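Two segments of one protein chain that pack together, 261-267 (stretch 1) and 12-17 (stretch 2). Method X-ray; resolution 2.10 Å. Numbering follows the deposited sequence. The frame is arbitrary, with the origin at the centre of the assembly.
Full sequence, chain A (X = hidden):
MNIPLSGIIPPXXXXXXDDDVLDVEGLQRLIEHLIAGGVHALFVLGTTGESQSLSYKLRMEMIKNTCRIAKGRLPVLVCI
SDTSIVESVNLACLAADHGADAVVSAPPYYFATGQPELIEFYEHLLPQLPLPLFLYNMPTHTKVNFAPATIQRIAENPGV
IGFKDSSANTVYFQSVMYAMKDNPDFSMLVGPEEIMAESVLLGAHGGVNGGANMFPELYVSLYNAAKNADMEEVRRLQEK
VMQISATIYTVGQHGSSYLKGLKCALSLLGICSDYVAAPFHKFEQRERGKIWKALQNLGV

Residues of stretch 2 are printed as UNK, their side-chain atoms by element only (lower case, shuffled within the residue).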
ATOM      1  N   GLY A 261      18.111   9.205  16.934  1.00 26.44           N
ATOM      2  CA  GLY A 261      18.473  10.578  17.172  1.00 26.25           C
ATOM      3  C   GLY A 261      18.032  11.063  18.527  1.00 26.42           C
ATOM      4  O   GLY A 261      18.828  11.661  19.268  1.00 27.02           O
ATOM      5  N   LEU A 262      16.766  10.827  18.849  1.00 25.59           N
ATOM      6  CA  LEU A 262      16.243  11.158  20.171  1.00 26.52           C
ATOM      7  C   LEU A 262      17.081  10.549  21.278  1.00 26.11           C
ATOM      8  O   LEU A 262      17.520  11.223  22.181  1.00 25.24           O
ATOM      9  CB  LEU A 262      14.827  10.623  20.310  1.00 26.86           C
ATOM     10  CG  LEU A 262      14.019  11.071  21.505  1.00 26.16           C
ATOM     11  CD1 LEU A 262      13.857  12.574  21.462  1.00 25.86           C
ATOM     12  CD2 LEU A 262      12.649  10.404  21.474  1.00 26.20           C
ATOM     13  N   LYS A 263      17.324   9.252  21.195  1.00 25.41           N
ATOM     14  CA  LYS A 263      18.104   8.588  22.233  1.00 25.43           C
ATOM     15  C   LYS A 263      19.575   9.076  22.270  1.00 25.57           C
ATOM     16  O   LYS A 263      20.145   9.250  23.342  1.00 25.74           O
ATOM     17  CB  LYS A 263      18.000   7.068  22.096  1.00 24.77           C
ATOM     18  CG  LYS A 263      16.738   6.474  22.709  1.00 24.35           C
ATOM     19  CD  LYS A 263      16.941   4.985  22.950  1.00 24.33           C
ATOM     20  CE  LYS A 263      15.903   4.415  23.887  1.00 24.60           C
ATOM     21  NZ  LYS A 263      16.096   2.959  24.171  1.00 25.14           N
ATOM     22  N   CYS A 264      20.179   9.295  21.105  1.00 25.78           N
ATOM     23  CA  CYS A 264      21.520   9.861  21.050  1.00 26.02           C
ATOM     24  C   CYS A 264      21.541  11.231  21.776  1.00 26.81           C
ATOM     25  O   CYS A 264      22.385  11.492  22.664  1.00 25.58           O
ATOM     26  CB  CYS A 264      21.950  10.008  19.601  1.00 27.09           C
ATOM     27  SG  CYS A 264      23.646  10.542  19.436  1.00 28.35           S
ATOM     28  N   ALA A 265      20.573  12.080  21.427  1.00 25.96           N
ATOM     29  CA  ALA A 265      20.480  13.400  22.041  1.00 27.12           C
ATOM     30  C   ALA A 265      20.304  13.308  23.551  1.00 27.29           C
ATOM     31  O   ALA A 265      20.961  14.063  24.261  1.00 28.29           O
ATOM     32  CB  ALA A 265      19.353  14.215  21.449  1.00 27.10           C
ATOM     33  N   LEU A 266      19.433  12.404  24.015  1.00 25.75           N
ATOM     34  CA  LEU A 266      19.209  12.184  25.453  1.00 27.16           C
ATOM     35  C   LEU A 266      20.509  11.835  26.194  1.00 28.46           C
ATOM     36  O   LEU A 266      20.746  12.322  27.309  1.00 30.27           O
ATOM     37  CB  LEU A 266      18.118  11.132  25.724  1.00 25.67           C
ATOM     38  CG  LEU A 266      16.687  11.565  25.353  1.00 26.36           C
ATOM     39  CD1 LEU A 266      15.710  10.409  25.474  1.00 25.78           C
ATOM     40  CD2 LEU A 266      16.142  12.743  26.150  1.00 26.61           C
ATOM     41  N   SER A 267      21.347  11.030  25.553  1.00 27.82           N
ATOM     42  CA  SER A 267      22.638  10.651  26.100  1.00 30.44           C
ATOM     43  C   SER A 267      23.621  11.835  26.153  1.00 30.69           C
ATOM     44  O   SER A 267      24.276  12.066  27.171  1.00 29.51           O
ATOM     45  CB  SER A 267      23.238   9.492  25.303  1.00 30.48           C
ATOM     46  OG  SER A 267      24.610   9.402  25.581  1.00 35.64           O
ATOM     47  N   UNK A  12       7.554   8.404  26.746  1.00 27.75           N
ATOM     48  CA  UNK A  12       8.897   8.142  27.227  1.00 27.63           C
ATOM     49  C   UNK A  12       9.639   7.134  26.355  1.00 26.10           C
ATOM     50  O   UNK A  12       9.071   6.154  25.908  1.00 25.76           O
ATOM     51  c   UNK A  12       8.886   7.628  28.663  1.00 29.74           C
ATOM     52  c   UNK A  12       7.522   9.421  29.680  1.00 33.08           C
ATOM     53  c   UNK A  12       8.853   7.966  31.131  1.00 33.22           C
ATOM     54  c   UNK A  12       8.819   8.659  29.789  1.00 31.72           C
ATOM     55  N   UNK A  13      10.932   7.379  26.142  1.00 25.12           N
ATOM     56  CA  UNK A  13      11.821   6.338  25.674  1.00 24.81           C
ATOM     57  C   UNK A  13      11.934   5.311  26.800  1.00 25.45           C
ATOM     58  O   UNK A  13      11.664   5.630  27.975  1.00 24.08           O
ATOM     59  c   UNK A  13      13.939   7.535  26.403  1.00 25.00           C
ATOM     60  c   UNK A  13      13.220   6.873  25.258  1.00 24.87           C
ATOM     61  c   UNK A  13      13.106   7.876  24.121  1.00 24.36           C
ATOM     62  N   UNK A  14      12.251   4.074  26.423  1.00 24.71           N
ATOM     63  CA  UNK A  14      12.542   3.016  27.369  1.00 24.90           C
ATOM     64  C   UNK A  14      14.065   2.991  27.395  1.00 25.72           C
ATOM     65  O   UNK A  14      14.686   2.486  26.480  1.00 24.54           O
ATOM     66  o   UNK A  14      10.495   1.776  26.801  1.00 24.63           O
ATOM     67  c   UNK A  14      12.264   0.568  27.959  1.00 25.74           C
ATOM     68  c   UNK A  14      11.931   1.659  26.935  1.00 26.00           C
ATOM     69  N   UNK A  15      14.680   3.615  28.411  1.00 26.35           N
ATOM     70  CA  UNK A  15      16.152   3.646  28.452  1.00 26.81           C
ATOM     71  C   UNK A  15      16.697   2.278  28.774  1.00 26.35           C
ATOM     72  O   UNK A  15      16.147   1.582  29.633  1.00 26.90           O
ATOM     73  c   UNK A  15      15.194   5.128  30.112  1.00 27.52           C
ATOM     74  c   UNK A  15      14.069   4.295  29.559  1.00 27.25           C
ATOM     75  c   UNK A  15      16.482   4.646  29.549  1.00 27.91           C
ATOM     76  N   UNK A  16      17.733   1.899  28.037  1.00 25.85           N
ATOM     77  CA  UNK A  16      18.323   0.571  28.070  1.00 26.39           C
ATOM     78  C   UNK A  16      19.821   0.615  28.339  1.00 27.66           C
ATOM     79  O   UNK A  16      20.521   1.532  27.883  1.00 28.80           O
ATOM     80  c   UNK A  16      16.669  -0.213  26.288  1.00 27.06           C
ATOM     81  c   UNK A  16      18.121  -0.068  26.712  1.00 26.51           C
ATOM     82  c   UNK A  16      16.677  -0.820  24.895  1.00 28.40           C
ATOM     83  c   UNK A  16      15.900  -1.085  27.287  1.00 27.44           C
ATOM     84  N   UNK A  17      20.319  -0.368  29.078  1.00 28.83           N
ATOM     85  CA  UNK A  17      21.774  -0.612  29.154  1.00 29.09           C
ATOM     86  C   UNK A  17      22.198  -1.649  28.135  1.00 28.53           C
ATOM     87  O   UNK A  17      23.353  -1.720  27.748  1.00 27.13           O
ATOM     88  c   UNK A  17      22.446  -0.635  33.029  1.00 33.47           C
ATOM     89  c   UNK A  17      22.173  -1.088  30.561  1.00 30.15           C
ATOM     90  c   UNK A  17      22.688   1.222  31.382  1.00 31.87           C
ATOM     91  c   UNK A  17      21.944  -0.078  31.688  1.00 31.45           C
TER
HETATM   92  O   HOH W   1      18.510   3.765  25.981  1.00 21.75           O

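Position 12 carries four side-chain carbons, forked at the second, and no other element. Its CA-to-CB bond points away from the helix, and the nearest approach is CB of position 12 to CD1 of Leu266, 8.0 Å. A fork one carbon beyond CB, built of carbon throughout, makes this Leu12, a buried residue that takes no part in this contact.

Position 13 has three carbons, one of them bonded to CA and carrying the other two. The fork sits at CB itself, and CB points toward the helix. Lys263 passes close by, its CE 3.9 Å from CB of position 13, while two leucines one helical turn apart meet the branches. Branching at CB with carbon alone gives Val13. Its CG1 lies 3.7 Å from CD2 of Leu262 and also 3.9 Å from CD1 of Leu266, and its CG2 lies 3.5 Å from CD1 of Leu266.

Position 14 again forks at its first side-chain carbon, but one branch is oxygen and the other carbon. CB points away from the helix; what the position offers across the contact is backbone, its O accepting a 2.7 Å hydrogen bond from NZ of Lys263. The mixed fork is Thr14, whose hydroxyl is satisfied elsewhere in the structure.

At position 15 three carbons close a ring onto the backbone N. The nearest side-chain atom, CB, is 5.6 Å from NZ of Lys263, and the closer approach is again through the main chain, CA to NZ of Lys263 at 4.3 Å. Such a ring can only be Pro15.

Position 16 returns to four carbons forked at the second, set sideways to the helix. Its N donates to a water at 2.9 Å from the water O; that same O accepts from NZ of Lys263 at 3.1 Å. This is Leu16, and its CG lies 3.9 Å from NZ of Lys263.

Position 17 shows four carbons with the same late fork, out of reach of stretch 1. This is Leu17, exposed and touching a crystal neighbour, where the chain turns a corner.

The contact is small, 229 Å² in all, and joins two devices. Val13 packs against Leu262 and Leu266, whose i, i+4 spacing brings them onto one side of the helix. Between them in sequence, Lys263 starts sideways but reaches out through a nearly extended chain. It lays its CE against Val13, while its NZ is met by the carbonyl of Thr14, the bridging water and a partner elsewhere in the structure.

Stretch 2, residues 12-17: LVTPLL
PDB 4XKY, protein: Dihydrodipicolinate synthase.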